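Local coordinates for Gp15 protein (PDB 6R5W) that serves as the homotrimeric receptor binding protein of Listeria phage PSA, probably recognising the bacterial surface through the C-terminal part represented here, at residues N86-I91 with T112-D117; K122-A127 with I164-K169; Q61-T66 with L77-I82. All coordinates share one frame; numbering follows the deposited sequence.

Contact 1 (N86-I91 with T112-D117). With CD (cadmium ion), chain G.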
loop_
_atom_site.group_PDB
_atom_site.type_symbol
_atom_site.label_atom_id
_atom_site.label_comp_id
_atom_site.label_asym_id
_atom_site.label_seq_id
_atom_site.Cartn_x
_atom_site.Cartn_y
_atom_site.Cartn_z
ATOM N N ASN A 86 4.979 -10.155 2.212
ATOM C CA ASN A 86 6.187 -10.726 2.776
ATOM C C ASN A 86 7.431 -10.407 1.965
ATOM O O ASN A 86 8.408 -11.174 1.962
ATOM C CB ASN A 86 5.933 -12.222 2.982
ATOM C CG ASN A 86 5.007 -12.453 4.160
ATOM O OD1 ASN A 86 5.303 -12.016 5.311
ATOM N ND2 ASN A 86 3.840 -12.977 3.871
ATOM N N ARG A 87 7.433 -9.259 1.286
ATOM C CA ARG A 87 8.614 -8.791 0.604
ATOM C C ARG A 87 8.873 -7.366 1.019
ATOM O O ARG A 87 8.058 -6.756 1.700
ATOM C CB ARG A 87 8.454 -8.845 -0.935
ATOM C CG ARG A 87 8.155 -10.276 -1.545
ATOM C CD ARG A 87 7.771 -10.087 -3.001
ATOM N NE ARG A 87 7.412 -11.283 -3.762
ATOM C CZ ARG A 87 8.238 -11.940 -4.558
ATOM N NH1 ARG A 87 9.522 -11.594 -4.686
ATOM N NH2 ARG A 87 7.753 -12.979 -5.251
ATOM N N PHE A 88 9.986 -6.831 0.548
ATOM C CA PHE A 88 10.275 -5.407 0.663
ATOM C C PHE A 88 10.524 -4.833 -0.734
ATOM O O PHE A 88 11.235 -5.441 -1.547
ATOM C CB PHE A 88 11.487 -5.089 1.500
ATOM C CG PHE A 88 11.413 -5.606 2.889
ATOM C CD1 PHE A 88 10.630 -4.954 3.839
ATOM C CD2 PHE A 88 12.140 -6.729 3.267
ATOM C CE1 PHE A 88 10.564 -5.433 5.142
ATOM C CE2 PHE A 88 12.084 -7.188 4.571
ATOM C CZ PHE A 88 11.277 -6.552 5.487
ATOM N N LEU A 89 10.060 -3.581 -0.945
ATOM C CA LEU A 89 10.520 -2.761 -2.038
ATOM C C LEU A 89 11.680 -1.929 -1.517
ATOM O O LEU A 89 11.526 -1.224 -0.520
ATOM C CB LEU A 89 9.405 -1.879 -2.530
ATOM C CG LEU A 89 9.816 -0.973 -3.674
ATOM C CD1 LEU A 89 10.087 -1.758 -4.983
ATOM C CD2 LEU A 89 8.639 0.024 -3.894
ATOM N N VAL A 90 12.816 -2.002 -2.193
ATOM C CA VAL A 90 14.059 -1.382 -1.746
ATOM C C VAL A 90 14.404 -0.273 -2.733
ATOM O O VAL A 90 14.394 -0.491 -3.954
ATOM C CB VAL A 90 15.210 -2.398 -1.632
ATOM C CG1 VAL A 90 16.520 -1.662 -1.232
ATOM C CG2 VAL A 90 14.849 -3.547 -0.662
ATOM N N ILE A 91 14.711 0.914 -2.209
ATOM C CA ILE A 91 15.038 2.071 -3.033
ATOM C C ILE A 91 16.371 2.632 -2.546
ATOM O O ILE A 91 16.460 3.203 -1.443
ATOM C CB ILE A 91 13.920 3.135 -3.001
ATOM C CG1 ILE A 91 12.601 2.521 -3.501
ATOM C CG2 ILE A 91 14.369 4.382 -3.758
ATOM C CD1 ILE A 91 11.400 3.386 -3.319
ATOM N N THR A 112 21.773 -8.742 4.262
ATOM C CA THR A 112 21.241 -9.989 3.712
ATOM C C THR A 112 19.697 -10.032 3.650
ATOM O O THR A 112 19.120 -10.644 2.743
ATOM C CB THR A 112 21.784 -11.200 4.516
ATOM O OG1 THR A 112 21.373 -11.140 5.883
ATOM C CG2 THR A 112 23.286 -11.203 4.463
ATOM N N PHE A 113 18.990 -9.439 4.633
ATOM C CA PHE A 113 17.540 -9.465 4.529
ATOM C C PHE A 113 16.999 -8.576 3.373
ATOM O O PHE A 113 15.779 -8.634 3.072
ATOM C CB PHE A 113 16.848 -9.053 5.841
ATOM C CG PHE A 113 16.914 -7.557 6.164
ATOM C CD1 PHE A 113 18.017 -6.999 6.742
ATOM C CD2 PHE A 113 15.839 -6.734 5.889
ATOM C CE1 PHE A 113 18.068 -5.661 7.055
ATOM C CE2 PHE A 113 15.899 -5.387 6.176
ATOM C CZ PHE A 113 17.019 -4.861 6.756
ATOM N N LEU A 114 17.852 -7.778 2.725
ATOM C CA LEU A 114 17.443 -7.026 1.538
ATOM C C LEU A 114 18.008 -7.657 0.271
ATOM O O LEU A 114 18.140 -6.993 -0.740
ATOM C CB LEU A 114 17.864 -5.569 1.666
ATOM C CG LEU A 114 17.174 -4.850 2.830
ATOM C CD1 LEU A 114 17.604 -3.387 2.790
ATOM C CD2 LEU A 114 15.645 -4.979 2.769
ATOM N N ALA A 115 18.384 -8.944 0.308
ATOM C CA ALA A 115 18.839 -9.586 -0.929
ATOM C C ALA A 115 17.718 -9.583 -1.972
ATOM O O ALA A 115 16.549 -9.784 -1.637
ATOM C CB ALA A 115 19.270 -11.033 -0.641
ATOM N N PRO A 116 18.032 -9.382 -3.255
ATOM C CA PRO A 116 16.975 -9.315 -4.276
ATOM C C PRO A 116 16.367 -10.671 -4.621
ATOM O O PRO A 116 17.048 -11.700 -4.549
ATOM C CB PRO A 116 17.699 -8.730 -5.500
ATOM C CG PRO A 116 19.113 -9.133 -5.305
ATOM C CD PRO A 116 19.364 -9.100 -3.792
ATOM N N ASP A 117 15.119 -10.654 -5.076
ATOM C CA ASP A 117 14.523 -11.804 -5.751
ATOM C C ASP A 117 15.106 -11.841 -7.157
ATOM O O ASP A 117 14.739 -11.035 -8.005
ATOM C CB ASP A 117 13.009 -11.730 -5.778
ATOM C CG ASP A 117 12.361 -13.057 -6.172
ATOM O OD1 ASP A 117 13.138 -13.981 -6.307
ATOM O OD2 ASP A 117 11.149 -13.125 -6.370
HETATM CD CD CD G . 11.161 -15.486 -6.444
HETATM O O HOH W 1 8.667 -15.819 -6.812
HETATM O O HOH W 2 10.778 -15.334 -3.813
HETATM O O HOH W 3 12.306 -17.629 -6.327
HETATM O O HOH W 4 11.290 -15.321 -8.995
#
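Asp-117 OD2 serves two cations at once: it accepts a hydrogen bond of 2.8 Å from Arg-87 NH1 and binds a cadmium ion at 2.4 Å. The first interaction, part of a salt bridge, is almost straight, with 177° at the hydrogen. OD2 lies in the guanidinium plane, yet it is met on its anti side, 31° out of the carboxylate plane; the two flat groups are tilted against each other. Asp-117 OD1 also binds the cadmium ion, at 2.5 Å, and four waters make up the remaining observed ligands. One of these waters takes a weak hydrogen bond from Arg-87 NH2, a second-shell link between arginine and metal. The positive charges close by would be expected to keep the carboxylate ionised. An arginine chain extended from CG to NE spans the distance to this site, and the carbonyl of Thr-168 gives NH1 a second acceptor.

Farther along the strand the contact becomes apolar. Leu-114 CD2 touches two side chains, reaching Val-90 CG2 at 3.8 Å and Phe-88 CD2 at 3.9 Å. Phe-88 CE2 comes to the edge of the Phe-113 ring, 4.0 Å from its CD2, and the two side chains cross at about a right angle. Leu-114 CG lies over one face of the Phe-113 ring.

The example illustrates how a loop can close over one face of a sheet, apolar at one end and ionic at the other. Leu-89, directed away from the loop, packs on Ile-91 of the second subunit, while strand 87-97 runs between strands 72-84 and 159-167, and residues 112-117 lead from strand 105-109 toward strand 122-127.

Contact 2 (K122-A127 with I164-K169)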
loop_
_atom_site.group_PDB
_atom_site.type_symbol
_atom_site.label_atom_id
_atom_site.label_comp_id
_atom_site.label_asym_id
_atom_site.label_seq_id
_atom_site.Cartn_x
_atom_site.Cartn_y
_atom_site.Cartn_z
ATOM N N LYS A 122 21.146 -8.387 -11.510
ATOM C CA LYS A 122 20.224 -7.448 -12.132
ATOM C C LYS A 122 21.024 -6.240 -12.636
ATOM O O LYS A 122 21.954 -5.756 -11.957
ATOM C CB LYS A 122 19.172 -7.031 -11.106
ATOM C CG LYS A 122 18.257 -8.212 -10.638
ATOM C CD LYS A 122 17.377 -7.848 -9.414
ATOM C CE LYS A 122 16.371 -6.810 -9.820
ATOM N NZ LYS A 122 15.423 -7.328 -10.717
ATOM N N LEU A 123 20.632 -5.729 -13.800
ATOM C CA LEU A 123 21.413 -4.724 -14.520
ATOM C C LEU A 123 20.698 -3.376 -14.509
ATOM O O LEU A 123 19.561 -3.280 -14.965
ATOM C CB LEU A 123 21.627 -5.097 -15.992
ATOM C CG LEU A 123 22.772 -6.052 -16.314
ATOM C CD1 LEU A 123 22.950 -7.187 -15.383
ATOM C CD2 LEU A 123 22.631 -6.505 -17.826
ATOM N N TYR A 124 21.406 -2.337 -14.108
ATOM C CA TYR A 124 20.849 -0.990 -14.024
ATOM C C TYR A 124 21.697 0.025 -14.757
ATOM O O TYR A 124 22.935 0.023 -14.620
ATOM C CB TYR A 124 20.764 -0.564 -12.554
ATOM C CG TYR A 124 19.767 -1.347 -11.742
ATOM C CD1 TYR A 124 20.119 -2.537 -11.115
ATOM C CD2 TYR A 124 18.421 -0.912 -11.654
ATOM C CE1 TYR A 124 19.194 -3.240 -10.360
ATOM C CE2 TYR A 124 17.491 -1.634 -10.919
ATOM C CZ TYR A 124 17.875 -2.781 -10.282
ATOM O OH TYR A 124 16.971 -3.529 -9.548
ATOM N N SER A 125 21.019 0.920 -15.470
ATOM C CA SER A 125 21.641 2.123 -16.046
ATOM C C SER A 125 21.659 3.227 -14.988
ATOM O O SER A 125 20.639 3.500 -14.357
ATOM C CB SER A 125 20.849 2.590 -17.255
ATOM O OG SER A 125 21.415 3.836 -17.712
ATOM N N ALA A 126 22.814 3.844 -14.759
ATOM C CA ALA A 126 22.944 4.869 -13.713
ATOM C C ALA A 126 23.609 6.110 -14.323
ATOM O O ALA A 126 24.460 6.040 -15.258
ATOM C CB ALA A 126 23.763 4.398 -12.548
ATOM N N ALA A 127 23.237 7.272 -13.811
ATOM C CA ALA A 127 23.946 8.472 -14.206
ATOM C C ALA A 127 25.259 8.616 -13.445
ATOM O O ALA A 127 25.374 8.252 -12.279
ATOM C CB ALA A 127 23.082 9.740 -13.966
ATOM N N ILE A 164 18.603 2.519 -8.367
ATOM C CA ILE A 164 18.577 1.100 -8.038
ATOM C C ILE A 164 17.357 0.848 -7.147
ATOM O O ILE A 164 17.352 1.188 -5.953
ATOM C CB ILE A 164 19.885 0.686 -7.350
ATOM C CG1 ILE A 164 21.080 0.960 -8.277
ATOM C CG2 ILE A 164 19.785 -0.836 -7.022
ATOM C CD1 ILE A 164 22.343 0.785 -7.576
ATOM N N ILE A 165 16.344 0.189 -7.726
ATOM C CA ILE A 165 15.075 -0.120 -7.065
ATOM C C ILE A 165 14.732 -1.556 -7.378
ATOM O O ILE A 165 14.840 -1.962 -8.541
ATOM C CB ILE A 165 13.940 0.795 -7.545
ATOM C CG1 ILE A 165 14.319 2.222 -7.209
ATOM C CG2 ILE A 165 12.597 0.324 -6.968
ATOM C CD1 ILE A 165 13.332 3.244 -7.818
ATOM N N TYR A 166 14.342 -2.332 -6.352
ATOM C CA TYR A 166 14.076 -3.762 -6.583
ATOM C C TYR A 166 13.252 -4.335 -5.426
ATOM O O TYR A 166 13.158 -3.746 -4.349
ATOM C CB TYR A 166 15.393 -4.539 -6.725
ATOM C CG TYR A 166 16.199 -4.572 -5.468
ATOM C CD1 TYR A 166 17.105 -3.534 -5.148
ATOM C CD2 TYR A 166 16.070 -5.625 -4.559
ATOM C CE1 TYR A 166 17.810 -3.555 -4.034
ATOM C CE2 TYR A 166 16.792 -5.656 -3.405
ATOM C CZ TYR A 166 17.695 -4.605 -3.123
ATOM O OH TYR A 166 18.412 -4.568 -1.958
ATOM N N LEU A 167 12.697 -5.517 -5.655
ATOM C CA LEU A 167 11.989 -6.308 -4.659
ATOM C C LEU A 167 12.825 -7.476 -4.118
ATOM O O LEU A 167 13.533 -8.143 -4.857
ATOM C CB LEU A 167 10.713 -6.887 -5.287
ATOM C CG LEU A 167 9.619 -5.876 -5.606
ATOM C CD1 LEU A 167 8.651 -6.410 -6.612
ATOM C CD2 LEU A 167 8.904 -5.467 -4.307
ATOM N N THR A 168 12.674 -7.757 -2.843
ATOM C CA THR A 168 13.251 -8.920 -2.173
ATOM C C THR A 168 12.379 -10.181 -2.350
ATOM O O THR A 168 11.318 -10.188 -2.982
ATOM C CB THR A 168 13.450 -8.596 -0.695
ATOM O OG1 THR A 168 12.147 -8.455 -0.151
ATOM C CG2 THR A 168 14.326 -7.353 -0.502
ATOM N N LYS A 169 12.899 -11.308 -1.833
ATOM C CA LYS A 169 12.173 -12.586 -1.896
ATOM C C LYS A 169 11.020 -12.672 -0.886
ATOM O O LYS A 169 10.924 -11.908 0.079
ATOM C CB LYS A 169 13.155 -13.745 -1.672
ATOM C CG LYS A 169 14.158 -13.880 -2.788
ATOM C CD LYS A 169 15.144 -15.085 -2.485
ATOM C CE LYS A 169 15.201 -16.075 -3.586
ATOM N NZ LYS A 169 15.766 -15.509 -4.834
#
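Strands 122-127 and 165-167 run nearly antiparallel, at 158°, but their axes approach no closer than 9.8 Å, a spacing bridged by side chains. They belong to the two different four-stranded antiparallel sheets of the domain, consistent with a beta-sandwich whose edge strands meet at one end, and each is an outermost strand of its sheet within this chain. The backbones splay: the CA atoms of Tyr-124 and Ile-164 are 6.7 Å apart, whereas those of Lys-122 and Tyr-166 are separated by 9.1 Å. Toward the narrower end, a backbone hydrogen bond between Ala-127 and Gly-160 links the two edges.

Tyr-124 fills much of the gap. Its ring has Ile-164 over one face, where the CG2 methyl makes a CH-pi contact 4.3 Å from the ring centroid and 15° off the normal. The two side chains cross at about a right angle. Ile-164 CA lies over the same face, so backbone and branch both take part.

Where the strands diverge, Lys-122 CE packs 4.0 Å from Tyr-166 CB. The lysine chain bends at chi3 and chi4, and its NZ forms a salt bridge with Asp-162 of the second subunit, turning a packing contact inside one chain into part of the trimer interface. Tyr-166 CG sits between its backbone N and carbonyl carbon (chi1 66°), and the ring leads away from strand 122-127 until its hydroxyl bonds to the carbonyl of Leu-114.

The phenol makes this a worked case of a tyrosine joining two sheets: Tyr-124 OH donates to Ile-165 O at 2.8 Å, approaching from above the carbonyl plane, with Tyr-166 CB 3.4 Å from the same hydroxyl oxygen.

Contact 3 (Q61-T66 with L77-I82)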
loop_
_atom_site.group_PDB
_atom_site.type_symbol
_atom_site.label_atom_id
_atom_site.label_comp_id
_atom_site.label_asym_id
_atom_site.label_seq_id
_atom_site.Cartn_x
_atom_site.Cartn_y
_atom_site.Cartn_z
ATOM N N GLN A 61 11.233 2.319 6.121
ATOM C CA GLN A 61 12.393 1.959 6.928
ATOM C C GLN A 61 13.682 2.347 6.197
ATOM O O GLN A 61 13.684 2.536 4.990
ATOM C CB GLN A 61 12.399 0.439 7.178
ATOM C CG GLN A 61 11.060 -0.302 7.403
ATOM C CD GLN A 61 10.593 -0.193 8.821
ATOM O OE1 GLN A 61 9.525 0.379 9.093
ATOM N NE2 GLN A 61 11.370 -0.774 9.738
ATOM N N SER A 62 14.802 2.501 6.924
ATOM C CA SER A 62 16.054 2.847 6.278
ATOM C C SER A 62 17.239 2.134 6.926
ATOM O O SER A 62 17.195 1.820 8.120
ATOM C CB SER A 62 16.313 4.376 6.285
ATOM O OG SER A 62 16.730 4.751 7.552
ATOM N N VAL A 63 18.276 1.889 6.130
ATOM C CA VAL A 63 19.582 1.445 6.625
ATOM C C VAL A 63 20.665 2.212 5.902
ATOM O O VAL A 63 20.534 2.520 4.716
ATOM C CB VAL A 63 19.869 -0.087 6.443
ATOM C CG1 VAL A 63 18.952 -0.874 7.214
ATOM C CG2 VAL A 63 19.857 -0.465 4.929
ATOM N N THR A 64 21.765 2.544 6.612
ATOM C CA THR A 64 22.899 3.192 5.993
ATOM C C THR A 64 23.910 2.173 5.470
ATOM O O THR A 64 24.147 1.164 6.125
ATOM C CB THR A 64 23.627 4.102 6.999
ATOM O OG1 THR A 64 22.802 5.193 7.344
ATOM C CG2 THR A 64 24.899 4.624 6.403
ATOM N N LEU A 65 24.446 2.411 4.282
ATOM C CA LEU A 65 25.412 1.522 3.661
ATOM C C LEU A 65 26.810 2.124 3.760
ATOM O O LEU A 65 27.021 3.307 3.419
ATOM C CB LEU A 65 25.090 1.301 2.169
ATOM C CG LEU A 65 23.666 0.883 1.835
ATOM C CD1 LEU A 65 23.607 0.684 0.301
ATOM C CD2 LEU A 65 23.217 -0.336 2.557
ATOM N N THR A 66 27.768 1.295 4.064
ATOM C CA THR A 66 29.173 1.677 4.187
ATOM C C THR A 66 29.926 1.434 2.871
ATOM O O THR A 66 29.895 0.315 2.343
ATOM C CB THR A 66 29.829 0.862 5.290
ATOM O OG1 THR A 66 29.143 1.092 6.524
ATOM C CG2 THR A 66 31.293 1.256 5.406
ATOM N N LEU A 77 25.115 6.897 1.794
ATOM C CA LEU A 77 24.510 5.770 1.072
ATOM C C LEU A 77 23.407 5.226 1.946
ATOM O O LEU A 77 23.675 4.731 3.034
ATOM C CB LEU A 77 25.557 4.703 0.755
ATOM C CG LEU A 77 26.757 5.313 0.058
ATOM C CD1 LEU A 77 27.790 4.150 -0.316
ATOM C CD2 LEU A 77 26.484 6.053 -1.186
ATOM N N ILE A 78 22.153 5.387 1.502
ATOM C CA ILE A 78 21.002 4.981 2.293
ATOM C C ILE A 78 20.092 4.109 1.450
ATOM O O ILE A 78 19.760 4.455 0.317
ATOM C CB ILE A 78 20.251 6.214 2.860
ATOM C CG1 ILE A 78 21.234 7.001 3.750
ATOM C CG2 ILE A 78 19.030 5.762 3.642
ATOM C CD1 ILE A 78 20.750 8.370 4.169
ATOM N N ALA A 79 19.715 2.993 1.988
ATOM C CA ALA A 79 18.671 2.156 1.401
ATOM C C ALA A 79 17.384 2.315 2.190
ATOM O O ALA A 79 17.318 1.991 3.382
ATOM C CB ALA A 79 19.109 0.686 1.370
ATOM N N ARG A 80 16.336 2.765 1.512
ATOM C CA ARG A 80 15.027 2.893 2.134
ATOM C C ARG A 80 14.148 1.778 1.625
ATOM O O ARG A 80 14.278 1.361 0.465
ATOM C CB ARG A 80 14.401 4.233 1.804
ATOM C CG ARG A 80 15.251 5.376 2.344
ATOM C CD ARG A 80 14.656 6.762 2.089
ATOM N NE ARG A 80 15.561 7.820 2.672
ATOM C CZ ARG A 80 16.525 8.438 2.004
ATOM N NH1 ARG A 80 16.810 8.156 0.717
ATOM N NH2 ARG A 80 17.240 9.376 2.583
ATOM N N TYR A 81 13.307 1.252 2.490
ATOM C CA TYR A 81 12.527 0.083 2.072
ATOM C C TYR A 81 11.156 0.036 2.727
ATOM O O TYR A 81 10.939 0.563 3.830
ATOM C CB TYR A 81 13.286 -1.207 2.335
ATOM C CG TYR A 81 13.690 -1.461 3.777
ATOM C CD1 TYR A 81 14.881 -0.891 4.322
ATOM C CD2 TYR A 81 12.931 -2.285 4.580
ATOM C CE1 TYR A 81 15.251 -1.157 5.642
ATOM C CE2 TYR A 81 13.322 -2.586 5.910
ATOM C CZ TYR A 81 14.451 -1.998 6.424
ATOM O OH TYR A 81 14.788 -2.256 7.740
ATOM N N ILE A 82 10.238 -0.586 2.015
ATOM C CA ILE A 82 8.835 -0.619 2.392
ATOM C C ILE A 82 8.336 -2.053 2.349
ATOM O O ILE A 82 8.525 -2.734 1.339
ATOM C CB ILE A 82 7.991 0.230 1.439
ATOM C CG1 ILE A 82 8.508 1.657 1.349
ATOM C CG2 ILE A 82 6.500 0.269 1.902
ATOM C CD1 ILE A 82 7.825 2.527 0.150
HETATM O O HOH W 5 16.406 -0.731 9.222
HETATM O O HOH W 6 27.330 6.001 3.601
#
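Gln-61 O is gripped twice from the facing strand: Tyr-81 N donates a hydrogen bond of 2.8 Å, and Arg-80 CA adds a CA-H...O contact at 3.2 Å. Gln-61 N returns a bond to Tyr-81 O at 2.9 Å, which closes the hydrogen-bonded pair. Val-63 and Ala-79 form the next one, and between them Ser-62 and Arg-80 make a non-hydrogen-bonded pair, the alternation of antiparallel pairing, here in a beta hairpin.

Side chains divide between two faces. On that of Gln-61, Val-63, Ala-79 and Tyr-81, the CB of Gln-61 lies over the tyrosine ring in a close CH-pi contact, 3.4 Å from the centroid and 19° off the normal. With its CG between backbone N and carbonyl carbon (chi1 58°), the Tyr-81 side chain ends nearer strand 61-65 than its first bond would suggest. Val-63 divides its methyls, CG1 meeting the edge of this ring at CE1, 4.0 Å away, and CG2 touching Ala-79 CB at 3.8 Å. A water joins Tyr-81 OH to Ser-62 O. On the other face Ile-78 CG2 lies over the centre of the Arg-80 guanidinium, and Arg-80 packs on Asp-117 of the third subunit.

The general lesson is that backbone pairing sets the register while one aromatic ring unites polar and apolar partners. Here the chemistry implies a partly solvated edge to the sheet: alternate backbone groups of 61-65 pair across the hairpin, ordered water binds Ser-62 O and bridges Leu-65 O to Leu-77 N, and Tyr-81 extends the packing edge-to-face to the rings of Phe-88 and Phe-113.

How the contacts relate
From the N terminus, the chain leaves the long helix 36-57 and enters contact 3, where a ten-residue connection closes the first hairpin. Strand 72-84 then turns into strand 87-97, which opens contact 1; the excursion through strand 105-109 returns at 112-117. Contact 2 closes the last and longest loop, bringing the end of the chain back to strand 122-127. The three closures follow in series, neither nesting nor crossing. Contacts 3 and 1 are joined by backbone bonds between neighbouring strands, contacts 1 and 2 by the Tyr-166 hydroxyl and Thr-168. Together they tie one sheet to the loop over it, to the second sheet and to the trimer partners.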